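Local coordinates for protein deadlock (Drosophila melanogaster, PDB 5XYV) that joins the Rhino-Deadlock-Cutoff complex by binding Rhino directly through this N-terminal region, and is required for oogenesis and germline maintenance, at residues S26-E30 against Q31-T35. Numbering follows the deposited sequence.
Sequences SSKTE and QEWNT
With OG1 set between its own backbone N and carbonyl carbon (chi1 75°), Thr29 turns the hydroxyl oxygen to the start of helix 30-45, where it accepts from Glu32 N at 3.2 Å. The CG of Glu32 lies anti to the carbonyl carbon (chi1 -74°) and the chain runs out extended, so that OE1 accepts from Thr29 N at 2.8 Å, the donor standing above the carboxylate plane. The two side chains cross at about a right angle. Next along the chain, Trp33 N bonds to Thr29 O (3.0 Å) and Asn34 N to Glu30 O (2.9 Å), the first turn of the helix. Lys28 lies over one face of the Trp33 indole, its CB 3.6 Å from the centroid of the five-membered ring in a CH-pi contact, with CG near CE2 and CZ2, CD over the middle of the ring system and CE reaching CH2 and CZ3. Trp33 NE1 donates to Thr25 O, and the ring also packs on Leu20 and Leu23 of helix 9-23. Were the indole of Trp33 cut back to an alanine, Thr25 O would probably lose this donor and the Lys28 chain its aromatic floor. The reciprocal Thr29-Glu32 bonds are a capping box, here starting the second helix of a helical hairpin in the Rhino-binding region.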
ATOM      1  N   SER C  26     -20.898  -5.773  18.619  1.00 25.42           N
ATOM      2  CA  SER C  26     -20.519  -6.117  20.003  1.00 28.74           C
ATOM      3  C   SER C  26     -19.003  -6.319  20.183  1.00 30.84           C
ATOM      4  O   SER C  26     -18.528  -6.599  21.279  1.00 36.28           O
ATOM      5  CB  SER C  26     -21.257  -7.374  20.469  1.00 25.96           C
ATOM      6  OG  SER C  26     -20.671  -8.518  19.890  1.00 27.51           O
ATOM      7  N   SER C  27     -18.247  -6.159  19.103  1.00 29.15           N
ATOM      8  CA  SER C  27     -16.815  -6.457  19.098  1.00 29.70           C
ATOM      9  C   SER C  27     -15.958  -5.251  19.531  1.00 30.73           C
ATOM     10  O   SER C  27     -14.756  -5.379  19.775  1.00 27.01           O
ATOM     11  CB  SER C  27     -16.395  -6.928  17.706  1.00 29.29           C
ATOM     12  OG  SER C  27     -16.099  -5.814  16.892  1.00 30.72           O
ATOM     13  N   LYS C  28     -16.587  -4.086  19.600  1.00 26.28           N
ATOM     14  CA  LYS C  28     -15.950  -2.887  20.100  1.00 26.11           C
ATOM     15  C   LYS C  28     -16.912  -2.227  21.073  1.00 28.08           C
ATOM     16  O   LYS C  28     -18.108  -2.516  21.059  1.00 31.04           O
ATOM     17  CB  LYS C  28     -15.592  -1.902  18.970  1.00 27.68           C
ATOM     18  CG  LYS C  28     -14.729  -2.449  17.833  1.00 25.41           C
ATOM     19  CD  LYS C  28     -14.216  -1.303  16.967  1.00 30.18           C
ATOM     20  CE  LYS C  28     -13.478  -1.817  15.724  1.00 27.59           C
ATOM     21  NZ  LYS C  28     -12.447  -2.828  16.039  1.00 27.60           N
ATOM     22  N   THR C  29     -16.383  -1.342  21.911  1.00 26.87           N
ATOM     23  CA  THR C  29     -17.211  -0.520  22.756  1.00 33.39           C
ATOM     24  C   THR C  29     -17.770   0.564  21.879  1.00 34.82           C
ATOM     25  O   THR C  29     -17.218   0.858  20.813  1.00 31.73           O
ATOM     26  CB  THR C  29     -16.428   0.110  23.931  1.00 38.50           C
ATOM     27  OG1 THR C  29     -15.630   1.191  23.436  1.00 32.89           O
ATOM     28  CG2 THR C  29     -15.535  -0.918  24.613  1.00 31.27           C
ATOM     29  N   GLU C  30     -18.831   1.190  22.347  1.00 34.46           N
ATOM     30  CA  GLU C  30     -19.514   2.179  21.555  1.00 35.77           C
ATOM     31  C   GLU C  30     -18.689   3.447  21.320  1.00 39.37           C
ATOM     32  O   GLU C  30     -18.783   4.061  20.258  1.00 39.47           O
ATOM     33  CB  GLU C  30     -20.839   2.498  22.223  1.00 47.70           C
ATOM     34  CG  GLU C  30     -21.559   3.672  21.641  1.00 55.81           C
ATOM     35  CD  GLU C  30     -22.704   4.080  22.521  1.00 68.60           C
ATOM     36  OE1 GLU C  30     -22.418   4.728  23.553  1.00 68.47           O
ATOM     37  OE2 GLU C  30     -23.873   3.784  22.181  1.00 73.93           O
ATOM     38  N   GLN C  31     -17.864   3.833  22.285  1.00 37.03           N
ATOM     39  CA  GLN C  31     -17.004   4.988  22.099  1.00 37.66           C
ATOM     40  C   GLN C  31     -15.827   4.670  21.157  1.00 35.37           C
ATOM     41  O   GLN C  31     -15.344   5.548  20.446  1.00 34.81           O
ATOM     42  CB  GLN C  31     -16.498   5.491  23.452  1.00 36.11           C
ATOM     43  CG  GLN C  31     -15.846   4.399  24.277  1.00 43.83           C
ATOM     44  CD  GLN C  31     -16.807   3.738  25.263  1.00 40.90           C
ATOM     45  OE1 GLN C  31     -18.022   3.689  25.046  1.00 41.18           O
ATOM     46  NE2 GLN C  31     -16.253   3.204  26.341  1.00 34.65           N
ATOM     47  N   GLU C  32     -15.369   3.419  21.165  1.00 31.10           N
ATOM     48  CA  GLU C  32     -14.440   2.931  20.149  1.00 32.03           C
ATOM     49  C   GLU C  32     -15.016   3.056  18.745  1.00 27.92           C
ATOM     50  O   GLU C  32     -14.310   3.399  17.815  1.00 33.20           O
ATOM     51  CB  GLU C  32     -14.071   1.469  20.390  1.00 32.22           C
ATOM     52  CG  GLU C  32     -13.115   1.217  21.548  1.00 38.09           C
ATOM     53  CD  GLU C  32     -12.919  -0.280  21.805  1.00 40.26           C
ATOM     54  OE1 GLU C  32     -13.711  -1.085  21.275  1.00 36.15           O
ATOM     55  OE2 GLU C  32     -11.972  -0.659  22.526  1.00 53.86           O
ATOM     56  N   TRP C  33     -16.290   2.729  18.600  1.00 27.22           N
ATOM     57  CA  TRP C  33     -16.983   2.803  17.329  1.00 29.70           C
ATOM     58  C   TRP C  33     -17.118   4.240  16.902  1.00 31.56           C
ATOM     59  O   TRP C  33     -16.913   4.569  15.730  1.00 23.35           O
ATOM     60  CB  TRP C  33     -18.378   2.158  17.414  1.00 21.53           C
ATOM     61  CG  TRP C  33     -18.367   0.681  17.308  1.00 28.11           C
ATOM     62  CD1 TRP C  33     -18.835  -0.217  18.226  1.00 29.74           C
ATOM     63  CD2 TRP C  33     -17.874  -0.098  16.207  1.00 26.55           C
ATOM     64  NE1 TRP C  33     -18.653  -1.505  17.767  1.00 24.34           N
ATOM     65  CE2 TRP C  33     -18.065  -1.457  16.527  1.00 24.76           C
ATOM     66  CE3 TRP C  33     -17.279   0.227  14.984  1.00 23.83           C
ATOM     67  CZ2 TRP C  33     -17.688  -2.492  15.672  1.00 30.51           C
ATOM     68  CZ3 TRP C  33     -16.903  -0.795  14.142  1.00 25.43           C
ATOM     69  CH2 TRP C  33     -17.123  -2.139  14.480  1.00 28.76           C
ATOM     70  N   ASN C  34     -17.498   5.090  17.857  1.00 31.13           N
ATOM     71  CA  ASN C  34     -17.709   6.495  17.539  1.00 34.55           C
ATOM     72  C   ASN C  34     -16.452   7.144  16.997  1.00 28.21           C
ATOM     73  O   ASN C  34     -16.540   7.948  16.074  1.00 26.27           O
ATOM     74  CB  ASN C  34     -18.224   7.275  18.748  1.00 31.94           C
ATOM     75  CG  ASN C  34     -19.717   7.100  18.950  1.00 47.29           C
ATOM     76  OD1 ASN C  34     -20.399   6.506  18.112  1.00 45.46           O
ATOM     77  ND2 ASN C  34     -20.237   7.631  20.050  1.00 53.50           N
ATOM     78  N   THR C  35     -15.286   6.795  17.544  1.00 27.54           N
ATOM     79  CA  THR C  35     -14.039   7.435  17.079  1.00 33.88           C
ATOM     80  C   THR C  35     -13.648   6.933  15.701  1.00 30.11           C
ATOM     81  O   THR C  35     -13.241   7.710  14.855  1.00 31.87           O
ATOM     82  CB  THR C  35     -12.834   7.221  18.035  1.00 31.16           C
ATOM     83  OG1 THR C  35     -12.437   5.850  18.023  1.00 36.20           O
ATOM     84  CG2 THR C  35     -13.168   7.653  19.422  1.00 26.89           C
TER